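Local coordinates for protein beta-galactosidase/beta-glucuronidase (Faecalibacterium prausnitzii L2-6, PDB 6MVF) that binds flavin mononucleotide and, as a family 2 glycoside hydrolase, probably cleaves beta-glucuronides, at residues A[494-499]-A[586-591]; A[90-95]-A[116-121]; A[468-473]-A[522-527]. All coordinates share one frame; numbering follows the deposited sequence.

Contact 1: A[494-499]-A[586-591]; sequences NWHSNT and RRHAQR
His496 and His588 meet mainly through apolar and ring contacts: CB of His496 lies over one face of the His588 ring, 4.2 Å from its centroid, in a CH-pi contact. The two imidazoles run nearly parallel, planes 23° apart, but have slid past one another, so they barely overlap. What the His496 ring really covers is backbone. With CG beside the backbone N (chi1 -60°), the ring is laid on the Arg587-His588 peptide: His588 N stands over its centre, 3.7 Å above the plane, and the carbonyl carbon of Arg587 sits over the same face nearer the rim. Replacing His496 by an alanine would keep CB over His588 but would probably open a gap above this peptide and leave Glu508 without its bond to ND1.

Polar contact across the pair is indirect, with no hydrogen bond joining the two segments. Asn498 OD1 comes to the edge of the His588 ring, 3.1 Å from CE1. Asn498 ND2 and His588 NE2 are both tied to Glu657 OE2, so one carboxylate oxygen links the two loops. Within 586-591, Arg591 NE donates a nearly straight bond of 3.0 Å to His588 O, which places NE over the His588 face opposite His496 CB.

The contact joins the loop between strand 482-487 and helix 507-522 of the TIM-barrel region to the C-terminal beta sheet, where strand 590-592 runs parallel to strand 646-654. Arg587 also packs on Val228 of the second subunit, while helix 507-522 contributes Glu508 to His496 and Glu507 to Arg587.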
loop_
_atom_site.group_PDB
_atom_site.type_symbol
_atom_site.label_atom_id
_atom_site.label_comp_id
_atom_site.label_asym_id
_atom_site.label_seq_id
_atom_site.Cartn_x
_atom_site.Cartn_y
_atom_site.Cartn_z
ATOM N N ASN A 494 16.526 -4.405 35.810
ATOM C CA ASN A 494 15.839 -4.815 37.033
ATOM C C ASN A 494 16.624 -4.513 38.318
ATOM O O ASN A 494 16.010 -4.529 39.396
ATOM C CB ASN A 494 15.476 -6.306 36.977
ATOM C CG ASN A 494 16.690 -7.204 36.928
ATOM O OD1 ASN A 494 17.305 -7.358 35.881
ATOM N ND2 ASN A 494 17.040 -7.809 38.066
ATOM N N TRP A 495 17.945 -4.218 38.244
ATOM C CA TRP A 495 18.729 -3.812 39.418
ATOM C C TRP A 495 18.680 -2.297 39.599
ATOM O O TRP A 495 18.856 -1.546 38.633
ATOM C CB TRP A 495 20.195 -4.251 39.313
ATOM C CG TRP A 495 20.417 -5.665 38.899
ATOM C CD1 TRP A 495 21.218 -6.097 37.883
ATOM C CD2 TRP A 495 19.836 -6.845 39.482
ATOM N NE1 TRP A 495 21.166 -7.475 37.790
ATOM C CE2 TRP A 495 20.326 -7.954 38.757
ATOM C CE3 TRP A 495 18.950 -7.069 40.541
ATOM C CZ2 TRP A 495 19.961 -9.256 39.054
ATOM C CZ3 TRP A 495 18.582 -8.361 40.832
ATOM C CH2 TRP A 495 19.084 -9.440 40.098
ATOM N N HIS A 496 18.464 -1.852 40.841
ATOM C CA HIS A 496 18.380 -0.428 41.166
ATOM C C HIS A 496 18.956 -0.147 42.545
ATOM O O HIS A 496 18.607 -0.822 43.521
ATOM C CB HIS A 496 16.936 0.064 41.100
ATOM C CG HIS A 496 16.331 -0.106 39.751
ATOM N ND1 HIS A 496 16.675 0.692 38.684
ATOM C CD2 HIS A 496 15.461 -1.024 39.275
ATOM C CE1 HIS A 496 16.021 0.290 37.611
ATOM N NE2 HIS A 496 15.280 -0.753 37.943
ATOM N N SER A 497 19.812 0.874 42.622
ATOM C CA SER A 497 20.543 1.191 43.837
ATOM C C SER A 497 20.388 2.657 44.222
ATOM O O SER A 497 20.491 3.553 43.376
ATOM C CB SER A 497 22.020 0.880 43.671
ATOM O OG SER A 497 22.704 1.258 44.849
ATOM N N ASN A 498 20.156 2.898 45.515
ATOM C CA ASN A 498 20.213 4.257 46.042
ATOM C C ASN A 498 21.648 4.752 46.197
ATOM O O ASN A 498 21.867 5.957 46.341
ATOM C CB ASN A 498 19.485 4.327 47.385
ATOM C CG ASN A 498 17.989 4.346 47.228
ATOM O OD1 ASN A 498 17.457 5.018 46.347
ATOM N ND2 ASN A 498 17.296 3.608 48.080
ATOM N N THR A 499 22.625 3.853 46.182
ATOM C CA THR A 499 24.038 4.215 46.232
ATOM C C THR A 499 24.720 3.515 45.074
ATOM O O THR A 499 25.493 2.570 45.272
ATOM C CB THR A 499 24.669 3.827 47.569
ATOM O OG1 THR A 499 24.522 2.414 47.777
ATOM C CG2 THR A 499 24.012 4.593 48.718
ATOM N N ARG A 586 12.212 5.320 36.470
ATOM C CA ARG A 586 10.849 4.798 36.551
ATOM C C ARG A 586 10.825 3.324 36.987
ATOM O O ARG A 586 9.868 2.892 37.648
ATOM C CB ARG A 586 10.131 4.970 35.208
ATOM C CG ARG A 586 10.595 3.948 34.209
ATOM C CD ARG A 586 9.938 4.018 32.870
ATOM N NE ARG A 586 10.128 5.277 32.170
ATOM C CZ ARG A 586 9.719 5.466 30.921
ATOM N NH1 ARG A 586 9.125 4.467 30.275
ATOM N NH2 ARG A 586 9.885 6.637 30.322
ATOM N N ARG A 587 11.859 2.542 36.635
ATOM C CA ARG A 587 11.955 1.154 37.068
ATOM C C ARG A 587 12.464 1.024 38.500
ATOM O O ARG A 587 12.317 -0.048 39.100
ATOM C CB ARG A 587 12.830 0.352 36.097
ATOM C CG ARG A 587 12.138 0.115 34.758
ATOM C CD ARG A 587 13.072 -0.326 33.633
ATOM N NE ARG A 587 13.893 0.763 33.126
ATOM C CZ ARG A 587 13.540 1.614 32.166
ATOM N NH1 ARG A 587 12.352 1.523 31.563
ATOM N NH2 ARG A 587 14.383 2.571 31.811
ATOM N N HIS A 588 13.014 2.093 39.078
ATOM C CA HIS A 588 13.191 2.178 40.530
ATOM C C HIS A 588 11.848 2.602 41.139
ATOM O O HIS A 588 11.696 3.677 41.723
ATOM C CB HIS A 588 14.325 3.141 40.875
ATOM C CG HIS A 588 14.772 3.087 42.306
ATOM N ND1 HIS A 588 15.961 3.644 42.733
ATOM C CD2 HIS A 588 14.187 2.558 43.410
ATOM C CE1 HIS A 588 16.094 3.447 44.034
ATOM N NE2 HIS A 588 15.030 2.795 44.469
ATOM N N ALA A 589 10.856 1.714 40.965
ATOM C CA ALA A 589 9.458 2.058 41.217
ATOM C C ALA A 589 9.174 2.282 42.703
ATOM O O ALA A 589 8.406 3.180 43.066
ATOM C CB ALA A 589 8.553 0.965 40.658
ATOM N N GLN A 590 9.766 1.483 43.577
ATOM C CA GLN A 590 9.519 1.573 45.013
ATOM C C GLN A 590 10.743 2.172 45.695
ATOM O O GLN A 590 11.835 1.601 45.631
ATOM C CB GLN A 590 9.178 0.192 45.575
ATOM C CG GLN A 590 7.767 -0.269 45.215
ATOM C CD GLN A 590 7.593 -1.769 45.346
ATOM O OE1 GLN A 590 8.569 -2.494 45.432
ATOM N NE2 GLN A 590 6.345 -2.239 45.351
ATOM N N ARG A 591 10.564 3.325 46.339
ATOM C CA ARG A 591 11.666 4.108 46.895
ATOM C C ARG A 591 11.540 4.191 48.408
ATOM O O ARG A 591 10.542 4.703 48.924
ATOM C CB ARG A 591 11.698 5.516 46.292
ATOM C CG ARG A 591 11.686 5.502 44.785
ATOM C CD ARG A 591 12.742 6.371 44.232
ATOM N NE ARG A 591 12.834 6.284 42.782
ATOM C CZ ARG A 591 13.430 7.215 42.050
ATOM N NH1 ARG A 591 13.953 8.267 42.665
ATOM N NH2 ARG A 591 13.499 7.109 40.728
#

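Contact 2: A[90-95]-A[116-121]; sequences YVEVLA and FSIFRA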
loop_
_atom_site.group_PDB
_atom_site.type_symbol
_atom_site.label_atom_id
_atom_site.label_comp_id
_atom_site.label_asym_id
_atom_site.label_seq_id
_atom_site.Cartn_x
_atom_site.Cartn_y
_atom_site.Cartn_z
ATOM N N TYR A 90 23.710 -16.601 -12.531
ATOM C CA TYR A 90 24.598 -16.397 -11.400
ATOM C C TYR A 90 23.822 -16.659 -10.119
ATOM O O TYR A 90 22.649 -16.291 -10.017
ATOM C CB TYR A 90 25.161 -14.964 -11.384
ATOM C CG TYR A 90 26.347 -14.706 -12.296
ATOM C CD1 TYR A 90 26.183 -14.497 -13.671
ATOM C CD2 TYR A 90 27.632 -14.624 -11.774
ATOM C CE1 TYR A 90 27.292 -14.247 -14.498
ATOM C CE2 TYR A 90 28.734 -14.360 -12.587
ATOM C CZ TYR A 90 28.568 -14.176 -13.937
ATOM O OH TYR A 90 29.687 -13.930 -14.710
ATOM N N VAL A 91 24.464 -17.300 -9.147
ATOM C CA VAL A 91 23.923 -17.361 -7.792
ATOM C C VAL A 91 24.659 -16.326 -6.960
ATOM O O VAL A 91 25.881 -16.176 -7.072
ATOM C CB VAL A 91 24.018 -18.769 -7.163
ATOM C CG1 VAL A 91 25.430 -19.281 -7.153
ATOM C CG2 VAL A 91 23.497 -18.732 -5.759
ATOM N N GLU A 92 23.906 -15.569 -6.163
ATOM C CA GLU A 92 24.448 -14.508 -5.325
ATOM C C GLU A 92 24.074 -14.800 -3.876
ATOM O O GLU A 92 22.892 -14.781 -3.521
ATOM C CB GLU A 92 23.920 -13.155 -5.783
ATOM C CG GLU A 92 24.166 -12.015 -4.831
ATOM C CD GLU A 92 23.666 -10.687 -5.386
ATOM O OE1 GLU A 92 24.449 -10.015 -6.117
ATOM O OE2 GLU A 92 22.490 -10.322 -5.101
ATOM N N VAL A 93 25.081 -15.092 -3.049
ATOM C CA VAL A 93 24.925 -15.261 -1.604
ATOM C C VAL A 93 25.284 -13.938 -0.941
ATOM O O VAL A 93 26.384 -13.411 -1.155
ATOM C CB VAL A 93 25.815 -16.395 -1.070
ATOM C CG1 VAL A 93 25.681 -16.514 0.450
ATOM C CG2 VAL A 93 25.488 -17.724 -1.766
ATOM N N LEU A 94 24.370 -13.388 -0.137
ATOM C CA LEU A 94 24.627 -12.057 0.418
ATOM C C LEU A 94 25.491 -12.112 1.671
ATOM O O LEU A 94 26.037 -11.074 2.067
ATOM C CB LEU A 94 23.309 -11.315 0.705
ATOM C CG LEU A 94 22.432 -11.063 -0.535
ATOM C CD1 LEU A 94 21.021 -10.531 -0.185
ATOM C CD2 LEU A 94 23.135 -10.159 -1.537
ATOM N N ALA A 95 25.613 -13.298 2.283
ATOM C CA ALA A 95 26.550 -13.605 3.361
ATOM C C ALA A 95 26.387 -15.065 3.787
ATOM O O ALA A 95 25.271 -15.594 3.853
ATOM C CB ALA A 95 26.364 -12.672 4.573
ATOM N N PHE A 116 30.612 -12.137 6.096
ATOM C CA PHE A 116 29.909 -10.863 6.150
ATOM C C PHE A 116 29.968 -10.124 4.820
ATOM O O PHE A 116 29.729 -8.912 4.794
ATOM C CB PHE A 116 30.470 -9.958 7.271
ATOM C CG PHE A 116 30.588 -10.653 8.598
ATOM C CD1 PHE A 116 31.704 -11.438 8.891
ATOM C CD2 PHE A 116 29.560 -10.562 9.538
ATOM C CE1 PHE A 116 31.793 -12.109 10.089
ATOM C CE2 PHE A 116 29.646 -11.210 10.743
ATOM C CZ PHE A 116 30.765 -11.990 11.025
ATOM N N SER A 117 30.282 -10.813 3.718
ATOM C CA SER A 117 30.353 -10.151 2.426
ATOM C C SER A 117 29.676 -10.992 1.347
ATOM O O SER A 117 29.566 -12.218 1.454
ATOM C CB SER A 117 31.802 -9.824 2.024
ATOM O OG SER A 117 32.697 -10.852 2.379
ATOM N N ILE A 118 29.202 -10.285 0.314
ATOM C CA ILE A 118 28.529 -10.901 -0.821
ATOM C C ILE A 118 29.551 -11.677 -1.635
ATOM O O ILE A 118 30.694 -11.233 -1.823
ATOM C CB ILE A 118 27.842 -9.811 -1.670
ATOM C CG1 ILE A 118 26.760 -9.101 -0.869
ATOM C CG2 ILE A 118 27.248 -10.360 -2.966
ATOM C CD1 ILE A 118 26.407 -7.740 -1.424
ATOM N N PHE A 119 29.162 -12.851 -2.112
ATOM C CA PHE A 119 29.973 -13.519 -3.118
ATOM C C PHE A 119 29.042 -14.147 -4.146
ATOM O O PHE A 119 27.892 -14.485 -3.831
ATOM C CB PHE A 119 30.925 -14.541 -2.491
ATOM C CG PHE A 119 30.236 -15.625 -1.735
ATOM C CD1 PHE A 119 29.902 -15.456 -0.400
ATOM C CD2 PHE A 119 29.945 -16.836 -2.346
ATOM C CE1 PHE A 119 29.278 -16.482 0.302
ATOM C CE2 PHE A 119 29.317 -17.847 -1.655
ATOM C CZ PHE A 119 28.985 -17.677 -0.338
ATOM N N ARG A 120 29.532 -14.242 -5.390
ATOM C CA ARG A 120 28.733 -14.727 -6.514
ATOM C C ARG A 120 29.463 -15.839 -7.249
ATOM O O ARG A 120 30.672 -16.042 -7.082
ATOM C CB ARG A 120 28.391 -13.610 -7.509
ATOM C CG ARG A 120 27.795 -12.400 -6.872
ATOM C CD ARG A 120 27.184 -11.484 -7.901
ATOM N NE ARG A 120 26.807 -10.209 -7.298
ATOM C CZ ARG A 120 27.557 -9.111 -7.330
ATOM N NH1 ARG A 120 28.739 -9.110 -7.960
ATOM N NH2 ARG A 120 27.113 -8.013 -6.738
ATOM N N ALA A 121 28.706 -16.542 -8.095
ATOM C CA ALA A 121 29.231 -17.655 -8.878
ATOM C C ALA A 121 28.450 -17.792 -10.182
ATOM O O ALA A 121 27.214 -17.820 -10.167
ATOM C CB ALA A 121 29.166 -18.962 -8.081
#
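In a salt bridge, OE1 of Glu92 takes two N-H groups of Arg120: a straight bond from NE at 2.6 Å, and a weak, bent one from NH2 at 3.4 Å. The pair rides on two antiparallel strands of the sugar-binding domain, the jelly-roll beta sandwich of family 2 glycoside hydrolases, at a non-hydrogen-bonded position. NE approaches the anti lone pair of OE1 and holds the oxygen in the guanidinium plane, although the carboxylate itself is turned 45° from that plane. Both chains are extended and run side by side in the same direction; with CG of Glu92 anti to its N (chi1 168°), the acid lies next to the arginine. Asn164 takes the other carboxylate oxygen, while the carbonyls of Leu175 and Gly180 receive Arg120 NH1 and NH2, so the guanidinium has partners on all three nitrogens.

Around this bridge the strands pair regularly. Val91 with Ala121 and Val93 with Phe119 are the hydrogen-bonded pairs, each bonded in both directions, and strand 119-122 forms an edge of its four-stranded sheet. On the Glu92 side, Ile118 CG2 touches Glu92 CG, and farther along Ile118 CG1 meets Leu94 CD2 at 3.8 Å.

The other face is apolar and turns to strand 99-104, with Val91 and Phe119 both touching Val102 in the opposing sheet. Phe119 also stacks on His112. Its CG stands between the backbone N and the carbonyl carbon (chi1 60°), folding the ring back over its cross-strand neighbour, so that Val93 CB sits over the ring face, 3.8 Å from the centroid.

Contact 3: A[468-473]-A[522-527]; sequences PWLDKF and EDRPWI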
loop_
_atom_site.group_PDB
_atom_site.type_symbol
_atom_site.label_atom_id
_atom_site.label_comp_id
_atom_site.label_asym_id
_atom_site.label_seq_id
_atom_site.Cartn_x
_atom_site.Cartn_y
_atom_site.Cartn_z
ATOM N N PRO A 468 40.917 13.144 32.246
ATOM C CA PRO A 468 42.375 13.335 32.268
ATOM C C PRO A 468 43.128 12.408 31.329
ATOM O O PRO A 468 44.135 12.838 30.752
ATOM C CB PRO A 468 42.736 13.084 33.738
ATOM C CG PRO A 468 41.483 13.356 34.489
ATOM C CD PRO A 468 40.381 12.879 33.594
ATOM N N TRP A 469 42.684 11.157 31.151
ATOM C CA TRP A 469 43.333 10.279 30.178
ATOM C C TRP A 469 43.324 10.910 28.786
ATOM O O TRP A 469 44.363 10.974 28.107
ATOM C CB TRP A 469 42.651 8.912 30.137
ATOM C CG TRP A 469 43.487 7.853 29.454
ATOM C CD1 TRP A 469 44.215 6.874 30.067
ATOM C CD2 TRP A 469 43.712 7.686 28.037
ATOM N NE1 TRP A 469 44.874 6.106 29.132
ATOM C CE2 TRP A 469 44.588 6.585 27.880
ATOM C CE3 TRP A 469 43.256 8.354 26.890
ATOM C CZ2 TRP A 469 45.009 6.135 26.633
ATOM C CZ3 TRP A 469 43.670 7.901 25.654
ATOM C CH2 TRP A 469 44.538 6.798 25.534
ATOM N N LEU A 470 42.153 11.371 28.338
ATOM C CA LEU A 470 42.072 12.021 27.036
ATOM C C LEU A 470 43.007 13.225 26.974
ATOM O O LEU A 470 43.846 13.332 26.067
ATOM C CB LEU A 470 40.630 12.444 26.745
ATOM C CG LEU A 470 39.511 11.399 26.845
ATOM C CD1 LEU A 470 38.166 12.098 26.790
ATOM C CD2 LEU A 470 39.622 10.345 25.747
ATOM N N ASP A 471 42.881 14.140 27.939
ATOM C CA ASP A 471 43.718 15.334 27.941
ATOM C C ASP A 471 45.207 14.983 27.885
ATOM O O ASP A 471 45.985 15.644 27.188
ATOM C CB ASP A 471 43.420 16.179 29.179
ATOM C CG ASP A 471 42.029 16.789 29.159
ATOM O OD1 ASP A 471 41.447 16.938 28.064
ATOM O OD2 ASP A 471 41.520 17.128 30.253
ATOM N N LYS A 472 45.617 13.930 28.588
ATOM C CA LYS A 472 47.039 13.608 28.665
ATOM C C LYS A 472 47.556 13.074 27.336
ATOM O O LYS A 472 48.585 13.533 26.828
ATOM C CB LYS A 472 47.290 12.601 29.793
ATOM C CG LYS A 472 48.760 12.308 30.054
ATOM C CD LYS A 472 48.922 11.145 31.022
ATOM C CE LYS A 472 50.374 10.875 31.319
ATOM N NZ LYS A 472 50.902 11.959 32.186
ATOM N N PHE A 473 46.855 12.098 26.758
ATOM C CA PHE A 473 47.273 11.562 25.467
ATOM C C PHE A 473 47.275 12.645 24.395
ATOM O O PHE A 473 48.169 12.686 23.540
ATOM C CB PHE A 473 46.358 10.399 25.079
ATOM C CG PHE A 473 46.706 9.768 23.779
ATOM C CD1 PHE A 473 46.284 10.339 22.572
ATOM C CD2 PHE A 473 47.438 8.590 23.749
ATOM C CE1 PHE A 473 46.604 9.757 21.366
ATOM C CE2 PHE A 473 47.763 7.991 22.542
ATOM C CZ PHE A 473 47.341 8.579 21.341
ATOM N N GLU A 522 31.486 16.516 24.997
ATOM C CA GLU A 522 31.092 17.878 24.665
ATOM C C GLU A 522 32.151 18.898 25.082
ATOM O O GLU A 522 32.265 19.962 24.466
ATOM C CB GLU A 522 29.744 18.212 25.312
ATOM C CG GLU A 522 29.283 19.617 24.998
ATOM C CD GLU A 522 27.969 19.940 25.635
ATOM O OE1 GLU A 522 27.986 20.472 26.767
ATOM O OE2 GLU A 522 26.923 19.650 25.009
ATOM N N ASP A 523 32.929 18.607 26.122
ATOM C CA ASP A 523 33.980 19.535 26.517
ATOM C C ASP A 523 35.175 19.505 25.575
ATOM O O ASP A 523 36.013 20.406 25.651
ATOM C CB ASP A 523 34.465 19.230 27.931
ATOM C CG ASP A 523 33.526 19.747 29.010
ATOM O OD1 ASP A 523 32.751 20.699 28.747
ATOM O OD2 ASP A 523 33.582 19.206 30.143
ATOM N N ARG A 524 35.281 18.495 24.705
ATOM C CA ARG A 524 36.479 18.261 23.896
ATOM C C ARG A 524 36.117 18.052 22.431
ATOM O O ARG A 524 36.038 16.913 21.953
ATOM C CB ARG A 524 37.256 17.062 24.427
ATOM C CG ARG A 524 37.632 17.180 25.881
ATOM C CD ARG A 524 38.105 15.846 26.441
ATOM N NE ARG A 524 38.675 16.030 27.762
ATOM C CZ ARG A 524 37.956 16.244 28.856
ATOM N NH1 ARG A 524 36.631 16.289 28.786
ATOM N NH2 ARG A 524 38.566 16.422 30.018
ATOM N N PRO A 525 35.902 19.133 21.677
ATOM C CA PRO A 525 35.566 18.969 20.253
ATOM C C PRO A 525 36.690 18.380 19.433
ATOM O O PRO A 525 36.417 17.850 18.349
ATOM C CB PRO A 525 35.225 20.394 19.797
ATOM C CG PRO A 525 35.752 21.286 20.859
ATOM C CD PRO A 525 35.743 20.523 22.133
ATOM N N TRP A 526 37.936 18.432 19.919
ATOM C CA TRP A 526 39.069 17.828 19.220
ATOM C C TRP A 526 39.042 16.295 19.254
ATOM O O TRP A 526 39.863 15.660 18.581
ATOM C CB TRP A 526 40.379 18.369 19.808
ATOM C CG TRP A 526 40.424 18.309 21.321
ATOM C CD1 TRP A 526 40.059 19.298 22.195
ATOM C CD2 TRP A 526 40.837 17.197 22.126
ATOM N NE1 TRP A 526 40.218 18.869 23.488
ATOM C CE2 TRP A 526 40.700 17.586 23.477
ATOM C CE3 TRP A 526 41.304 15.914 21.836
ATOM C CZ2 TRP A 526 41.020 16.732 24.546
ATOM C CZ3 TRP A 526 41.623 15.063 22.897
ATOM C CH2 TRP A 526 41.480 15.478 24.234
ATOM N N ILE A 527 38.142 15.687 20.027
ATOM C CA ILE A 527 37.843 14.264 19.883
ATOM C C ILE A 527 37.032 14.117 18.604
ATOM O O ILE A 527 35.905 14.613 18.519
ATOM C CB ILE A 527 37.072 13.721 21.090
ATOM C CG1 ILE A 527 37.912 13.845 22.374
ATOM C CG2 ILE A 527 36.632 12.275 20.825
ATOM C CD1 ILE A 527 39.018 12.820 22.510
#
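Arg524 and Asp471 reach each other because both have CG beside the backbone N (chi1 -56° and -67°), and the arginine then runs extended as far as NE, meeting the carboxylate at about a right angle. The setting is the TIM barrel: Asp471 is on helix 466-476, and Arg524 begins the type I turn that leads from helix 507-522 into strand 529-532. The grip is a side-on, two-bond salt bridge, with NE to OD1 at 2.9 Å and NH2 to OD2 at 3.0 Å. The planes are tilted only 22° but offset, since both nitrogens meet their oxygens from well above the carboxylate plane. Arg524 NH1 turns back to the carbonyl of Ala520, which ties the group to the last turn of the preceding helix 507-522.

Beneath the ion pair the contact is apolar. Leu470 CD1 packs on Arg524 CD at 3.8 Å, and its other branch, CD2, meets Ile527 CD1 at 4.1 Å. Leu470 and Ile527 both reach Leu482 on strand 482-487 and Phe521 on helix 507-522, so both sides of the contact pack on the barrel.

Trp526 adds a further group. Arg524 CB and Ile527 CG1 lie over one face of its indole. The indole also stacks with His474. CH2 of Trp526 lies 3.7 Å from Leu470 O, and Asp471 OD1 comes to the ring edge, 3.5 Å from CZ2 and near the plane.

Overall arrangement
None of the three contacts touches another; contact 3 and the 494-499 half of contact 1 both belong to the TIM-barrel region. Contact 2, in the sugar-binding domain, is the one near the cofactor: the side chain of Arg120 is about 7 Å from the bound FMN, and that of Tyr90 about 6 Å from the side chain of Asp174, an FMN-binding residue. Contacts 1 and 3 lie away from the flavin site, across the chain's centre from contact 2, with centres about 49 Å and 43 Å from it. They interleave along the sequence, their own centres about 33 Å apart, and share helix 507-522: contact 1 uses glutamates near its start, contact 3 the turn that follows it.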